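Local structure of methylornithine synthase PylB (Methanosarcina barkeri, 3T7V) at residues A[208-219]-A[250-261]; A[43-51]-A[289-297]. The protein isomerises L-lysine to (3R)-3-methyl-D-ornithine by a radical mechanism that uses a [4Fe-4S] cluster and S-adenosylmethionine, a step in pyrrolysine biosynthesis. All blocks are in the same frame, centred on the assembly; numbering follows the deposited sequence.

Interaction 1 of 2, residues A[208-219]-A[250-261]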
loop_
_atom_site.group_PDB
_atom_site.type_symbol
_atom_site.label_atom_id
_atom_site.label_comp_id
_atom_site.label_asym_id
_atom_site.label_seq_id
_atom_site.Cartn_x
_atom_site.Cartn_y
_atom_site.Cartn_z
ATOM N N ILE A 208 -3.804 -4.933 4.896
ATOM C CA ILE A 208 -5.193 -5.246 5.292
ATOM C C ILE A 208 -6.157 -4.135 5.014
ATOM O O ILE A 208 -5.756 -2.959 4.834
ATOM C CB ILE A 208 -5.175 -5.741 6.716
ATOM C CG1 ILE A 208 -4.784 -4.600 7.601
ATOM C CG2 ILE A 208 -4.385 -7.096 6.772
ATOM C CD1 ILE A 208 -4.728 -5.008 9.133
ATOM N N LEU A 209 -7.423 -4.488 4.816
ATOM C CA LEU A 209 -8.476 -3.539 4.637
ATOM C C LEU A 209 -9.222 -3.372 5.922
ATOM O O LEU A 209 -9.469 -4.349 6.637
ATOM C CB LEU A 209 -9.412 -4.070 3.601
ATOM C CG LEU A 209 -9.228 -3.836 2.204
ATOM C CD1 LEU A 209 -10.464 -4.385 1.420
ATOM C CD2 LEU A 209 -9.213 -2.347 1.898
ATOM N N THR A 210 -9.584 -2.128 6.257
ATOM C CA THR A 210 -10.446 -1.878 7.410
ATOM C C THR A 210 -11.682 -1.204 6.939
ATOM O O THR A 210 -11.700 -0.654 5.868
ATOM C CB THR A 210 -9.722 -1.101 8.550
ATOM O OG1 THR A 210 -10.568 -1.167 9.712
ATOM C CG2 THR A 210 -9.469 0.334 8.236
ATOM N N GLY A 211 -12.741 -1.260 7.745
ATOM C CA GLY A 211 -14.012 -0.670 7.331
ATOM C C GLY A 211 -14.812 -1.562 6.438
ATOM O O GLY A 211 -15.683 -1.084 5.712
ATOM N N VAL A 212 -14.486 -2.867 6.444
ATOM C CA VAL A 212 -15.059 -3.778 5.461
ATOM C C VAL A 212 -15.770 -4.912 6.204
ATOM O O VAL A 212 -15.957 -6.001 5.658
ATOM C CB VAL A 212 -13.926 -4.266 4.458
ATOM C CG1 VAL A 212 -12.998 -5.259 5.203
ATOM C CG2 VAL A 212 -14.470 -4.629 3.049
ATOM N N GLY A 213 -16.129 -4.673 7.467
ATOM C CA GLY A 213 -16.905 -5.629 8.278
ATOM C C GLY A 213 -15.990 -6.382 9.234
ATOM O O GLY A 213 -16.441 -7.339 9.893
ATOM N N ASN A 214 -14.706 -6.007 9.266
ATOM C CA ASN A 214 -13.796 -6.543 10.284
ATOM C C ASN A 214 -14.049 -5.896 11.634
ATOM O O ASN A 214 -14.072 -4.678 11.781
ATOM C CB ASN A 214 -12.335 -6.244 9.858
ATOM C CG ASN A 214 -12.083 -4.766 9.572
ATOM O OD1 ASN A 214 -12.808 -4.155 8.743
ATOM N ND2 ASN A 214 -11.090 -4.154 10.236
ATOM N N ASP A 215 -14.299 -6.714 12.619
ATOM C CA ASP A 215 -14.359 -6.212 14.003
ATOM C C ASP A 215 -13.002 -6.229 14.681
ATOM O O ASP A 215 -11.984 -6.574 14.038
ATOM C CB ASP A 215 -15.465 -7.010 14.812
ATOM C CG ASP A 215 -15.100 -8.511 15.106
ATOM O OD1 ASP A 215 -14.114 -9.113 14.543
ATOM O OD2 ASP A 215 -15.818 -9.167 15.976
ATOM N N ILE A 216 -12.929 -5.947 15.971
ATOM C CA ILE A 216 -11.610 -5.967 16.646
ATOM C C ILE A 216 -10.978 -7.323 16.524
ATOM O O ILE A 216 -9.775 -7.378 16.235
ATOM C CB ILE A 216 -11.741 -5.515 18.112
ATOM C CG1 ILE A 216 -12.014 -4.046 18.161
ATOM C CG2 ILE A 216 -10.544 -5.920 18.980
ATOM C CD1 ILE A 216 -12.396 -3.506 19.544
ATOM N N GLU A 217 -11.722 -8.402 16.780
ATOM C CA GLU A 217 -11.075 -9.752 16.756
ATOM C C GLU A 217 -10.531 -10.071 15.344
ATOM O O GLU A 217 -9.452 -10.669 15.233
ATOM C CB GLU A 217 -12.061 -10.800 17.293
ATOM C CG GLU A 217 -12.209 -10.598 18.815
ATOM C CD GLU A 217 -13.026 -11.731 19.446
ATOM O OE1 GLU A 217 -14.011 -12.233 18.759
ATOM O OE2 GLU A 217 -12.638 -12.078 20.585
ATOM N N SER A 218 -11.311 -9.733 14.320
ATOM C CA SER A 218 -10.865 -10.013 12.920
ATOM C C SER A 218 -9.600 -9.220 12.635
ATOM O O SER A 218 -8.653 -9.761 12.019
ATOM C CB SER A 218 -12.000 -9.504 12.019
ATOM O OG SER A 218 -11.725 -9.674 10.672
ATOM N N THR A 219 -9.541 -7.987 13.104
ATOM C CA THR A 219 -8.379 -7.139 12.899
ATOM C C THR A 219 -7.164 -7.714 13.614
ATOM O O THR A 219 -6.051 -7.667 13.050
ATOM C CB THR A 219 -8.709 -5.723 13.385
ATOM O OG1 THR A 219 -9.859 -5.256 12.641
ATOM C CG2 THR A 219 -7.501 -4.788 13.156
ATOM N N PHE A 250 -22.235 -0.602 1.169
ATOM C CA PHE A 250 -21.792 -1.048 2.496
ATOM C C PHE A 250 -21.491 0.098 3.421
ATOM O O PHE A 250 -20.864 1.069 3.041
ATOM C CB PHE A 250 -20.615 -1.993 2.325
ATOM C CG PHE A 250 -20.167 -2.619 3.578
ATOM C CD1 PHE A 250 -20.876 -3.678 4.091
ATOM C CD2 PHE A 250 -19.078 -2.093 4.299
ATOM C CE1 PHE A 250 -20.487 -4.260 5.296
ATOM C CE2 PHE A 250 -18.665 -2.690 5.469
ATOM C CZ PHE A 250 -19.372 -3.743 5.968
ATOM N N ARG A 251 -22.027 0.010 4.648
ATOM C CA ARG A 251 -21.698 0.969 5.665
ATOM C C ARG A 251 -21.135 0.176 6.821
ATOM O O ARG A 251 -21.733 -0.815 7.255
ATOM C CB ARG A 251 -22.943 1.762 6.069
ATOM C CG ARG A 251 -23.337 2.749 4.981
ATOM C CD ARG A 251 -24.251 3.872 5.461
ATOM N NE ARG A 251 -25.127 4.394 4.399
ATOM C CZ ARG A 251 -24.747 5.177 3.383
ATOM N NH1 ARG A 251 -23.482 5.560 3.243
ATOM N NH2 ARG A 251 -25.644 5.581 2.489
ATOM N N ASP A 252 -19.945 0.568 7.262
ATOM C CA ASP A 252 -19.305 -0.072 8.395
ATOM C C ASP A 252 -19.745 0.647 9.682
ATOM O O ASP A 252 -19.754 1.878 9.758
ATOM C CB ASP A 252 -17.782 -0.042 8.208
ATOM C CG ASP A 252 -17.008 -0.824 9.314
ATOM O OD1 ASP A 252 -16.645 -0.115 10.285
ATOM O OD2 ASP A 252 -16.744 -2.097 9.186
ATOM N N LYS A 253 -20.125 -0.164 10.654
ATOM C CA LYS A 253 -20.560 0.296 11.966
ATOM C C LYS A 253 -19.423 0.075 12.977
ATOM O O LYS A 253 -19.644 -0.532 14.035
ATOM C CB LYS A 253 -21.856 -0.434 12.374
ATOM C CG LYS A 253 -21.772 -1.960 12.323
ATOM C CD LYS A 253 -23.139 -2.608 12.447
ATOM C CE LYS A 253 -23.035 -4.017 13.024
ATOM N NZ LYS A 253 -24.377 -4.616 13.295
ATOM N N SER A 254 -18.218 0.581 12.656
ATOM C CA SER A 254 -17.021 0.370 13.519
ATOM C C SER A 254 -16.211 1.601 13.828
ATOM O O SER A 254 -16.215 2.580 13.071
ATOM C CB SER A 254 -16.078 -0.672 12.899
ATOM O OG SER A 254 -16.345 -1.963 13.456
ATOM N N ASN A 255 -15.461 1.515 14.930
ATOM C CA ASN A 255 -14.506 2.544 15.369
ATOM C C ASN A 255 -13.073 2.231 14.869
ATOM O O ASN A 255 -12.067 2.872 15.340
ATOM C CB ASN A 255 -14.532 2.627 16.931
ATOM C CG ASN A 255 -14.491 4.055 17.449
ATOM O OD1 ASN A 255 -14.701 5.018 16.697
ATOM N ND2 ASN A 255 -14.229 4.207 18.754
ATOM N N LEU A 256 -12.948 1.260 13.943
ATOM C CA LEU A 256 -11.616 0.752 13.567
ATOM C C LEU A 256 -11.016 1.514 12.398
ATOM O O LEU A 256 -10.918 1.046 11.201
ATOM C CB LEU A 256 -11.550 -0.726 13.320
ATOM C CG LEU A 256 -11.906 -1.600 14.469
ATOM C CD1 LEU A 256 -12.373 -2.947 14.005
ATOM C CD2 LEU A 256 -10.669 -1.791 15.350
ATOM N N SER A 257 -10.524 2.671 12.778
ATOM C CA SER A 257 -10.131 3.608 11.789
ATOM C C SER A 257 -8.745 3.220 11.304
ATOM O O SER A 257 -7.945 2.654 12.049
ATOM C CB SER A 257 -10.155 4.999 12.355
ATOM O OG SER A 257 -9.013 5.158 13.146
ATOM N N GLU A 258 -8.472 3.595 10.079
ATOM C CA GLU A 258 -7.151 3.419 9.521
ATOM C C GLU A 258 -6.064 4.122 10.406
ATOM O O GLU A 258 -4.990 3.592 10.559
ATOM C CB GLU A 258 -7.200 3.953 8.112
ATOM C CG GLU A 258 -5.879 3.820 7.363
ATOM C CD GLU A 258 -5.916 4.493 6.021
ATOM O OE1 GLU A 258 -7.069 4.685 5.463
ATOM O OE2 GLU A 258 -4.809 4.824 5.498
ATOM N N LEU A 259 -6.334 5.320 10.964
ATOM C CA LEU A 259 -5.287 5.967 11.739
ATOM C C LEU A 259 -4.885 5.202 12.974
ATOM O O LEU A 259 -3.718 5.075 13.302
ATOM C CB LEU A 259 -5.708 7.389 12.138
ATOM C CG LEU A 259 -6.248 8.285 11.009
ATOM C CD1 LEU A 259 -6.609 9.619 11.703
ATOM C CD2 LEU A 259 -5.125 8.468 9.999
ATOM N N LYS A 260 -5.893 4.662 13.679
ATOM C CA LYS A 260 -5.623 3.812 14.845
ATOM C C LYS A 260 -4.783 2.592 14.443
ATOM O O LYS A 260 -3.855 2.200 15.119
ATOM C CB LYS A 260 -6.997 3.358 15.446
ATOM C CG LYS A 260 -6.955 2.676 16.775
ATOM C CD LYS A 260 -8.278 2.987 17.598
ATOM C CE LYS A 260 -9.465 2.758 16.725
ATOM N NZ LYS A 260 -10.647 2.536 17.626
ATOM N N ILE A 261 -5.129 1.987 13.306
ATOM C CA ILE A 261 -4.423 0.782 12.957
ATOM C C ILE A 261 -3.015 1.096 12.468
ATOM O O ILE A 261 -2.094 0.334 12.694
ATOM C CB ILE A 261 -5.193 -0.029 11.902
ATOM C CG1 ILE A 261 -6.519 -0.554 12.569
ATOM C CG2 ILE A 261 -4.408 -1.237 11.330
ATOM C CD1 ILE A 261 -7.465 -1.022 11.516
HETATM O O HOH W 1 -14.089 -2.040 10.547
#
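With OG1 of Thr210 anti to its own N (chi1 -168°), the hydroxyl faces the turn around Leu256 and donates to Leu256 O at 2.7 Å, while Leu256, its CG set beside the backbone N (chi1 -61°), sends CD1 back over the loop that follows the strand. The same Thr210 OG1 accepts from Asn214 ND2 (3.1 Å), an almost straight bond lying in the amide plane. The second N-H of Asn214 ND2 goes to Thr219 OG1, which in turn donates to Asp215 O, and Asn214 OD1 takes Val212 N; together these bonds fix the rotation of the amide and tell its oxygen from its nitrogen. Leu256 CD1 rests against Asn214 O (3.3 Å) and the start of the helix, and its CD2 meets Ile216 CG1 at 3.8 Å, the two side chains crossing at about a right angle. In this TIM-barrel-type radical SAM core the loop 211-215 follows the C-terminal end of strand 203-210 and leads into helix 216-228, which Asp215 caps through Ser218 N. Ile261 CD1 comes tip to tip with Thr210, 3.6 Å from its OG1. Farther along, Asp252 OD2 accepts from Gly213 N (3.2 Å); a water that accepts from Gly211 N lies within bonding reach of Asp252 OD2 and Asn214 O. The Phe250 ring turns an edge to Gly211 O, with CE2 at 3.4 Å from that oxygen.

Interaction 2 of 2, residues A[43-51]-A[289-297]; sequences LYSAARKVR and RLNAGANIV
Segment 43-51 of helix 37-55 runs past the C-terminal end of helix 278-291, its backbone nearest where the CA atoms of Tyr44 and Ala292 lie 4.5 Å apart, and there Gly293, at positive phi (120°), closes helix 278-291 in a Schellman motif. Ala47 CB sits against Ala292 O at 3.2 Å. Tyr44 lays CB against Asn291 O and brings ring atom CD1 within 4.1 Å of Ala292 CB. The contact ties helix 37-55, which precedes the first barrel strand 58-68, to the turn between helix 278-291 and strand 296-300. Arg48, bent at chi3 (-61°), folds its guanidinium back along its own helix, one face over Tyr44 O and Ser45 CA; NH1 donates to Asn291 O at 2.9 Å, in the carbonyl plane and on a lone pair, while NH2 is paired with Glu41. Arg51 bends at both chi2 and chi3, which carries one nitrogen, NH1, between two carbonyls: Leu290 O at 2.7 Å and Ala294 O at 2.8 Å. The Ala294 oxygen lies in the guanidinium plane, the Leu290 oxygen is tilted from it, and Gly293 N reaches Leu290 O from the opposite face of that carbonyl. A water links Arg51 NH2 to Asn291 OD1. A leucine in place of Arg51 would probably leave Ala294 O without this donor and Leu290 O with one bond fewer, and set the linking water free to shift. Two arginines thus supply positive charge to carbonyls at and just beyond the C-terminus of helix 278-291, the negative end of its dipole, which probably adds an electrostatic gain to the bonds.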
loop_
_atom_site.group_PDB
_atom_site.type_symbol
_atom_site.label_atom_id
_atom_site.label_comp_id
_atom_site.label_asym_id
_atom_site.label_seq_id
_atom_site.Cartn_x
_atom_site.Cartn_y
_atom_site.Cartn_z
ATOM N N LEU A 43 -2.122 7.679 21.574
ATOM C CA LEU A 43 -1.723 6.543 20.684
ATOM C C LEU A 43 -0.906 7.090 19.484
ATOM O O LEU A 43 0.185 6.529 19.200
ATOM C CB LEU A 43 -2.988 5.814 20.207
ATOM C CG LEU A 43 -2.740 4.764 19.136
ATOM C CD1 LEU A 43 -1.722 3.689 19.594
ATOM C CD2 LEU A 43 -4.045 4.185 18.587
ATOM N N TYR A 44 -1.390 8.143 18.832
ATOM C CA TYR A 44 -0.619 8.735 17.715
ATOM C C TYR A 44 0.753 9.230 18.159
ATOM O O TYR A 44 1.717 8.991 17.524
ATOM C CB TYR A 44 -1.361 9.892 17.049
ATOM C CG TYR A 44 -2.795 9.578 16.627
ATOM C CD1 TYR A 44 -3.179 8.259 16.216
ATOM C CD2 TYR A 44 -3.765 10.581 16.543
ATOM C CE1 TYR A 44 -4.488 7.990 15.832
ATOM C CE2 TYR A 44 -5.035 10.304 16.139
ATOM C CZ TYR A 44 -5.392 9.022 15.786
ATOM O OH TYR A 44 -6.703 8.824 15.453
ATOM N N SER A 45 0.805 9.898 19.328
ATOM C CA SER A 45 2.067 10.385 19.866
ATOM C C SER A 45 3.040 9.243 20.135
ATOM O O SER A 45 4.230 9.363 19.835
ATOM C CB SER A 45 1.799 11.139 21.204
ATOM O OG SER A 45 3.036 11.609 21.691
ATOM N N ALA A 46 2.562 8.120 20.695
ATOM C CA ALA A 46 3.449 6.991 20.921
ATOM C C ALA A 46 4.041 6.466 19.603
ATOM O O ALA A 46 5.231 6.119 19.492
ATOM C CB ALA A 46 2.705 5.854 21.689
ATOM N N ALA A 47 3.149 6.295 18.628
ATOM C CA ALA A 47 3.648 5.816 17.322
ATOM C C ALA A 47 4.615 6.827 16.680
ATOM O O ALA A 47 5.589 6.404 16.048
ATOM C CB ALA A 47 2.445 5.554 16.412
ATOM N N ARG A 48 4.377 8.125 16.792
ATOM C CA ARG A 48 5.366 9.059 16.235
ATOM C C ARG A 48 6.712 8.956 16.992
ATOM O O ARG A 48 7.761 9.092 16.370
ATOM C CB ARG A 48 4.837 10.483 16.331
ATOM C CG ARG A 48 3.671 10.821 15.426
ATOM C CD ARG A 48 3.441 12.338 15.312
ATOM N NE ARG A 48 3.128 12.963 16.631
ATOM C CZ ARG A 48 1.915 13.093 17.133
ATOM N NH1 ARG A 48 0.846 12.586 16.500
ATOM N NH2 ARG A 48 1.783 13.704 18.324
ATOM N N LYS A 49 6.706 8.723 18.314
ATOM C CA LYS A 49 7.975 8.547 19.007
ATOM C C LYS A 49 8.797 7.396 18.435
ATOM O O LYS A 49 10.004 7.473 18.209
ATOM C CB LYS A 49 7.715 8.280 20.497
ATOM C CG LYS A 49 8.999 8.320 21.353
ATOM C CD LYS A 49 8.774 8.022 22.838
ATOM C CE LYS A 49 8.021 9.140 23.530
ATOM N NZ LYS A 49 7.560 8.721 24.898
ATOM N N VAL A 50 8.107 6.289 18.147
ATOM C CA VAL A 50 8.764 5.088 17.624
ATOM C C VAL A 50 9.252 5.398 16.215
ATOM O O VAL A 50 10.417 5.145 15.895
ATOM C CB VAL A 50 7.760 3.863 17.609
ATOM C CG1 VAL A 50 8.446 2.650 17.004
ATOM C CG2 VAL A 50 7.378 3.560 19.053
ATOM N N ARG A 51 8.371 5.969 15.387
ATOM C CA ARG A 51 8.786 6.271 14.003
ATOM C C ARG A 51 9.959 7.274 13.956
ATOM O O ARG A 51 10.896 7.090 13.189
ATOM C CB ARG A 51 7.633 6.919 13.301
ATOM C CG ARG A 51 7.741 7.012 11.783
ATOM C CD ARG A 51 8.091 8.373 11.299
ATOM N NE ARG A 51 7.658 9.547 12.056
ATOM C CZ ARG A 51 6.495 10.180 11.912
ATOM N NH1 ARG A 51 5.620 9.793 11.013
ATOM N NH2 ARG A 51 6.211 11.248 12.644
ATOM N N ARG A 289 -2.149 10.595 8.486
ATOM C CA ARG A 289 -1.522 9.211 8.462
ATOM C C ARG A 289 -0.072 9.277 8.851
ATOM O O ARG A 289 0.406 8.418 9.636
ATOM C CB ARG A 289 -1.693 8.581 7.063
ATOM C CG ARG A 289 -3.162 8.177 6.792
ATOM C CD ARG A 289 -3.538 8.167 5.302
ATOM N NE ARG A 289 -4.886 7.576 5.202
ATOM C CZ ARG A 289 -6.048 8.220 5.474
ATOM N NH1 ARG A 289 -6.063 9.504 5.886
ATOM N NH2 ARG A 289 -7.199 7.542 5.393
ATOM N N LEU A 290 0.690 10.261 8.359
ATOM C CA LEU A 290 2.054 10.468 8.885
ATOM C C LEU A 290 2.075 10.767 10.387
ATOM O O LEU A 290 2.929 10.193 11.137
ATOM C CB LEU A 290 2.803 11.614 8.160
ATOM C CG LEU A 290 3.030 11.305 6.646
ATOM C CD1 LEU A 290 3.416 12.624 5.945
ATOM C CD2 LEU A 290 4.144 10.231 6.466
ATOM N N ASN A 291 1.100 11.574 10.870
ATOM C CA ASN A 291 1.055 11.831 12.315
ATOM C C ASN A 291 0.548 10.668 13.119
ATOM O O ASN A 291 0.619 10.709 14.338
ATOM C CB ASN A 291 0.202 13.072 12.552
ATOM C CG ASN A 291 0.938 14.333 12.166
ATOM O OD1 ASN A 291 2.205 14.372 12.175
ATOM N ND2 ASN A 291 0.189 15.382 11.854
ATOM N N ALA A 292 0.088 9.602 12.485
ATOM C CA ALA A 292 -0.257 8.348 13.205
ATOM C C ALA A 292 0.922 7.330 13.128
ATOM O O ALA A 292 0.827 6.253 13.731
ATOM C CB ALA A 292 -1.485 7.694 12.574
ATOM N N GLY A 293 2.017 7.682 12.444
ATOM C CA GLY A 293 3.200 6.789 12.431
ATOM C C GLY A 293 3.646 6.270 11.083
ATOM O O GLY A 293 4.584 5.521 11.011
ATOM N N ALA A 294 2.996 6.688 10.021
ATOM C CA ALA A 294 3.465 6.247 8.696
ATOM C C ALA A 294 4.802 6.932 8.341
ATOM O O ALA A 294 5.153 7.981 8.867
ATOM C CB ALA A 294 2.427 6.586 7.623
ATOM N N ASN A 295 5.531 6.321 7.401
ATOM C CA ASN A 295 6.861 6.885 6.992
ATOM C C ASN A 295 7.111 6.922 5.476
ATOM O O ASN A 295 8.187 7.225 5.065
ATOM C CB ASN A 295 8.012 6.223 7.784
ATOM C CG ASN A 295 8.194 4.740 7.433
ATOM O OD1 ASN A 295 7.362 4.127 6.880
ATOM N ND2 ASN A 295 9.266 4.172 7.836
ATOM N N ILE A 296 6.142 6.472 4.688
ATOM C CA ILE A 296 6.264 6.510 3.221
ATOM C C ILE A 296 4.951 6.993 2.647
ATOM O O ILE A 296 3.873 6.526 3.046
ATOM C CB ILE A 296 6.745 5.127 2.638
ATOM C CG1 ILE A 296 6.776 5.154 1.098
ATOM C CG2 ILE A 296 5.866 3.946 3.116
ATOM C CD1 ILE A 296 7.608 3.947 0.589
ATOM N N VAL A 297 5.000 7.865 1.686
ATOM C CA VAL A 297 3.785 8.437 1.088
ATOM C C VAL A 297 3.619 7.712 -0.285
ATOM O O VAL A 297 4.594 7.560 -1.019
ATOM C CB VAL A 297 3.870 9.933 0.850
ATOM C CG1 VAL A 297 2.587 10.491 0.233
ATOM C CG2 VAL A 297 4.129 10.686 2.164
HETATM O O HOH W 2 4.456 13.079 11.414
#

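Interactions 1 and 2 lie about 19 Å apart between centres, yet they meet directly: Glu258 OE2 of interaction 1 forms a 2.8 Å salt bridge with Arg289 NE of interaction 2, and Leu259 CB packs on Tyr44 OH at 3.7 Å. Helix 258-268 is therefore the piece that joins them, since it starts in the first contact and also borders helix 37-55. Both contacts reach the same parallel sheet, interaction 1 through strand 203-210, interaction 2 through strand 296-300. Leu209 of 208-219 touches S-adenosylmethionine; the Glu258 side chain is about 8 Å from the bound 5-amino-D-isoleucine, that of Ala294 about 11 Å. Neither Glu258 nor Ala294 lines the 5-amino-D-isoleucine pocket itself.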